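Local coordinates for ankyrin repeat and SOCS BOX protein 11 (Homo sapiens, PDB 4UUC) that serves as the substrate-recognition component of a cullin-5-RING E3 ubiquitin ligase, marking proteins such as BIK, DIRAS2 and RPN1 for proteasomal degradation, at residues S104-A109 and E119-N124. Sequence-based numbering, arbitrary orientation.
Sequences SPIHEA and EILLAN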
ATOM      1  N   SER A 104      -5.610  -4.741   2.043  1.00 19.31           N
ATOM      2  CA  SER A 104      -5.658  -3.280   2.018  1.00 16.73           C
ATOM      3  C   SER A 104      -4.810  -2.701   0.888  1.00 16.85           C
ATOM      4  O   SER A 104      -3.605  -2.926   0.853  1.00 15.59           O
ATOM      5  CB  SER A 104      -5.174  -2.706   3.353  1.00 16.15           C
ATOM      6  OG  SER A 104      -5.116  -1.293   3.305  1.00 18.72           O
ATOM      7  N   PRO A 105      -5.434  -1.943  -0.032  1.00 17.67           N
ATOM      8  CA  PRO A 105      -4.656  -1.364  -1.133  1.00 14.38           C
ATOM      9  C   PRO A 105      -3.587  -0.367  -0.692  1.00 16.06           C
ATOM     10  O   PRO A 105      -2.461  -0.449  -1.193  1.00 15.48           O
ATOM     11  CB  PRO A 105      -5.724  -0.667  -1.984  1.00 17.86           C
ATOM     12  CG  PRO A 105      -6.982  -1.416  -1.694  1.00 19.09           C
ATOM     13  CD  PRO A 105      -6.885  -1.779  -0.245  1.00 21.77           C
ATOM     14  N   ILE A 106      -3.910   0.555   0.211  1.00 18.16           N
ATOM     15  CA  ILE A 106      -2.951   1.605   0.547  1.00 17.36           C
ATOM     16  C   ILE A 106      -1.711   1.032   1.246  1.00 16.99           C
ATOM     17  O   ILE A 106      -0.598   1.502   1.007  1.00 16.89           O
ATOM     18  CB  ILE A 106      -3.585   2.719   1.424  1.00 14.73           C
ATOM     19  CG1 ILE A 106      -2.673   3.952   1.435  1.00 18.06           C
ATOM     20  CG2 ILE A 106      -3.881   2.226   2.841  1.00 14.77           C
ATOM     21  CD1 ILE A 106      -3.249   5.148   2.172  1.00 17.04           C
ATOM     22  N   HIS A 107      -1.883   0.003   2.073  1.00 14.32           N
ATOM     23  CA  HIS A 107      -0.743  -0.573   2.786  1.00 16.59           C
ATOM     24  C   HIS A 107       0.219  -1.279   1.835  1.00 17.39           C
ATOM     25  O   HIS A 107       1.434  -1.225   2.024  1.00 17.04           O
ATOM     26  CB  HIS A 107      -1.222  -1.532   3.877  1.00 16.50           C
ATOM     27  CG  HIS A 107      -1.931  -0.845   5.001  1.00 16.04           C
ATOM     28  ND1 HIS A 107      -3.236  -0.414   4.901  1.00 16.82           N
ATOM     29  CD2 HIS A 107      -1.507  -0.481   6.235  1.00 16.53           C
ATOM     30  CE1 HIS A 107      -3.590   0.173   6.031  1.00 17.43           C
ATOM     31  NE2 HIS A 107      -2.560   0.143   6.857  1.00 16.33           N
ATOM     32  N   GLU A 108      -0.315  -1.919   0.799  1.00 16.26           N
ATOM     33  CA  GLU A 108       0.535  -2.551  -0.206  1.00 15.61           C
ATOM     34  C   GLU A 108       1.239  -1.493  -1.053  1.00 13.51           C
ATOM     35  O   GLU A 108       2.427  -1.628  -1.366  1.00 18.05           O
ATOM     36  CB  GLU A 108      -0.279  -3.485  -1.099  1.00 15.57           C
ATOM     37  CG  GLU A 108       0.565  -4.306  -2.069  1.00 18.48           C
ATOM     38  CD  GLU A 108       1.481  -5.300  -1.372  1.00 17.03           C
ATOM     39  OE1 GLU A 108       1.189  -5.685  -0.219  1.00 22.89           O
ATOM     40  OE2 GLU A 108       2.497  -5.699  -1.982  1.00 29.23           O
ATOM     41  N   ALA A 109       0.513  -0.442  -1.424  1.00 15.21           N
ATOM     42  CA  ALA A 109       1.112   0.648  -2.196  1.00 16.12           C
ATOM     43  C   ALA A 109       2.302   1.242  -1.449  1.00 18.01           C
ATOM     44  O   ALA A 109       3.375   1.441  -2.033  1.00 15.74           O
ATOM     45  CB  ALA A 109       0.085   1.726  -2.494  1.00 15.99           C
ATOM     46  N   GLU A 119      -1.236   8.598  -2.585  1.00 23.52           N
ATOM     47  CA  GLU A 119      -1.855   9.918  -2.547  1.00 20.68           C
ATOM     48  C   GLU A 119      -3.250   9.913  -3.155  1.00 21.95           C
ATOM     49  O   GLU A 119      -4.153  10.568  -2.639  1.00 22.78           O
ATOM     50  CB  GLU A 119      -0.973  10.938  -3.266  1.00 23.86           C
ATOM     51  CG  GLU A 119       0.320  11.231  -2.529  1.00 25.32           C
ATOM     52  CD  GLU A 119       1.098  12.378  -3.145  1.00 40.52           C
ATOM     53  OE1 GLU A 119       0.478  13.412  -3.471  1.00 49.20           O
ATOM     54  OE2 GLU A 119       2.330  12.248  -3.292  1.00 29.92           O
ATOM     55  N   ILE A 120      -3.428   9.174  -4.246  1.00 20.74           N
ATOM     56  CA  ILE A 120      -4.738   9.057  -4.873  1.00 20.86           C
ATOM     57  C   ILE A 120      -5.741   8.440  -3.900  1.00 23.06           C
ATOM     58  O   ILE A 120      -6.872   8.913  -3.789  1.00 23.78           O
ATOM     59  CB  ILE A 120      -4.677   8.214  -6.166  1.00 20.25           C
ATOM     60  CG1 ILE A 120      -3.854   8.945  -7.230  1.00 22.20           C
ATOM     61  CG2 ILE A 120      -6.086   7.942  -6.702  1.00 24.48           C
ATOM     62  CD1 ILE A 120      -3.509   8.097  -8.442  1.00 28.55           C
ATOM     63  N   LEU A 121      -5.327   7.391  -3.195  1.00 17.49           N
ATOM     64  CA  LEU A 121      -6.211   6.728  -2.241  1.00 19.42           C
ATOM     65  C   LEU A 121      -6.576   7.665  -1.089  1.00 19.31           C
ATOM     66  O   LEU A 121      -7.722   7.693  -0.642  1.00 21.81           O
ATOM     67  CB  LEU A 121      -5.562   5.455  -1.696  1.00 17.11           C
ATOM     68  CG  LEU A 121      -5.423   4.298  -2.693  1.00 18.30           C
ATOM     69  CD1 LEU A 121      -4.556   3.195  -2.103  1.00 21.95           C
ATOM     70  CD2 LEU A 121      -6.782   3.752  -3.091  1.00 23.59           C
ATOM     71  N   LEU A 122      -5.598   8.424  -0.604  1.00 20.47           N
ATOM     72  CA  LEU A 122      -5.857   9.394   0.451  1.00 21.08           C
ATOM     73  C   LEU A 122      -6.797  10.490  -0.048  1.00 24.00           C
ATOM     74  O   LEU A 122      -7.668  10.955   0.690  1.00 27.00           O
ATOM     75  CB  LEU A 122      -4.544   9.998   0.955  1.00 22.39           C
ATOM     76  CG  LEU A 122      -3.625   9.018   1.692  1.00 19.95           C
ATOM     77  CD1 LEU A 122      -2.299   9.688   2.035  1.00 20.01           C
ATOM     78  CD2 LEU A 122      -4.293   8.455   2.955  1.00 20.68           C
ATOM     79  N   ALA A 123      -6.633  10.889  -1.306  1.00 25.78           N
ATOM     80  CA  ALA A 123      -7.518  11.880  -1.909  1.00 29.46           C
ATOM     81  C   ALA A 123      -8.940  11.332  -2.043  1.00 30.66           C
ATOM     82  O   ALA A 123      -9.902  12.097  -2.125  1.00 32.03           O
ATOM     83  CB  ALA A 123      -6.983  12.315  -3.266  1.00 28.98           C
ATOM     84  N   ASN A 124      -9.067  10.008  -2.059  1.00 23.05           N
ATOM     85  CA  ASN A 124     -10.371   9.362  -2.136  1.00 26.82           C
ATOM     86  C   ASN A 124     -10.843   8.889  -0.762  1.00 29.83           C
ATOM     87  O   ASN A 124     -11.619   7.941  -0.643  1.00 29.27           O
ATOM     88  CB  ASN A 124     -10.322   8.203  -3.135  1.00 28.47           C
ATOM     89  CG  ASN A 124     -10.373   8.685  -4.576  1.00 25.28           C
ATOM     90  OD1 ASN A 124     -11.422   8.648  -5.214  1.00 36.03           O
ATOM     91  ND2 ASN A 124      -9.243   9.165  -5.083  1.00 24.00           N
TER
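Pro105 and Ile106 meet Leu121 and Leu122 where two antiparallel helices pack together in the fourth repeat of the ankyrin repeat domain of this longer protein. The axes of segments 105-109 and 119-123 approach to 10.1 Å, with an angle of 155° between their directions. Before the first helix, Ser104 holds the N-cap position, and its OG hydrogen-bonds His107 ND1 at 2.6 Å. This bond ties the imidazole back to the start of the helix. His107 CB points away from the partner helix, and its ring is edge-to-face with His130 and touches helix 138-144. Pro105 opens the helix. Its CB touches CD1 of Leu121 at 4.0 Å, and both side chains also reach Cys78 of helix 73-80 in the preceding repeat. Within the first segment, Ile106 makes most of the contact. Leu121 CD1 comes down onto its backbone, 3.5 Å from Ile106 CA, and lies 3.7 Å from Ile106 CB. These two side chains pass alongside each other in opposite directions. The chain of Ile106 is extended, with CG1 anti to the backbone N (chi1 -165°), which carries CD1 out to Leu122. There it meets Leu122 CD2 at 3.6 Å, the two side chains crossing at about a right angle. Leu122 also touches Leu157 in the following repeat. The contacts between the two helices are apolar, and Pro105, Ile106 and Leu121 are buried. At the C-terminal end of helix 115-123 the chain leaves helical geometry at Asn124. The Asn124 side chain turns back, and its ND2 donates a nearly straight hydrogen bond of 2.7 Å to Ile120 O.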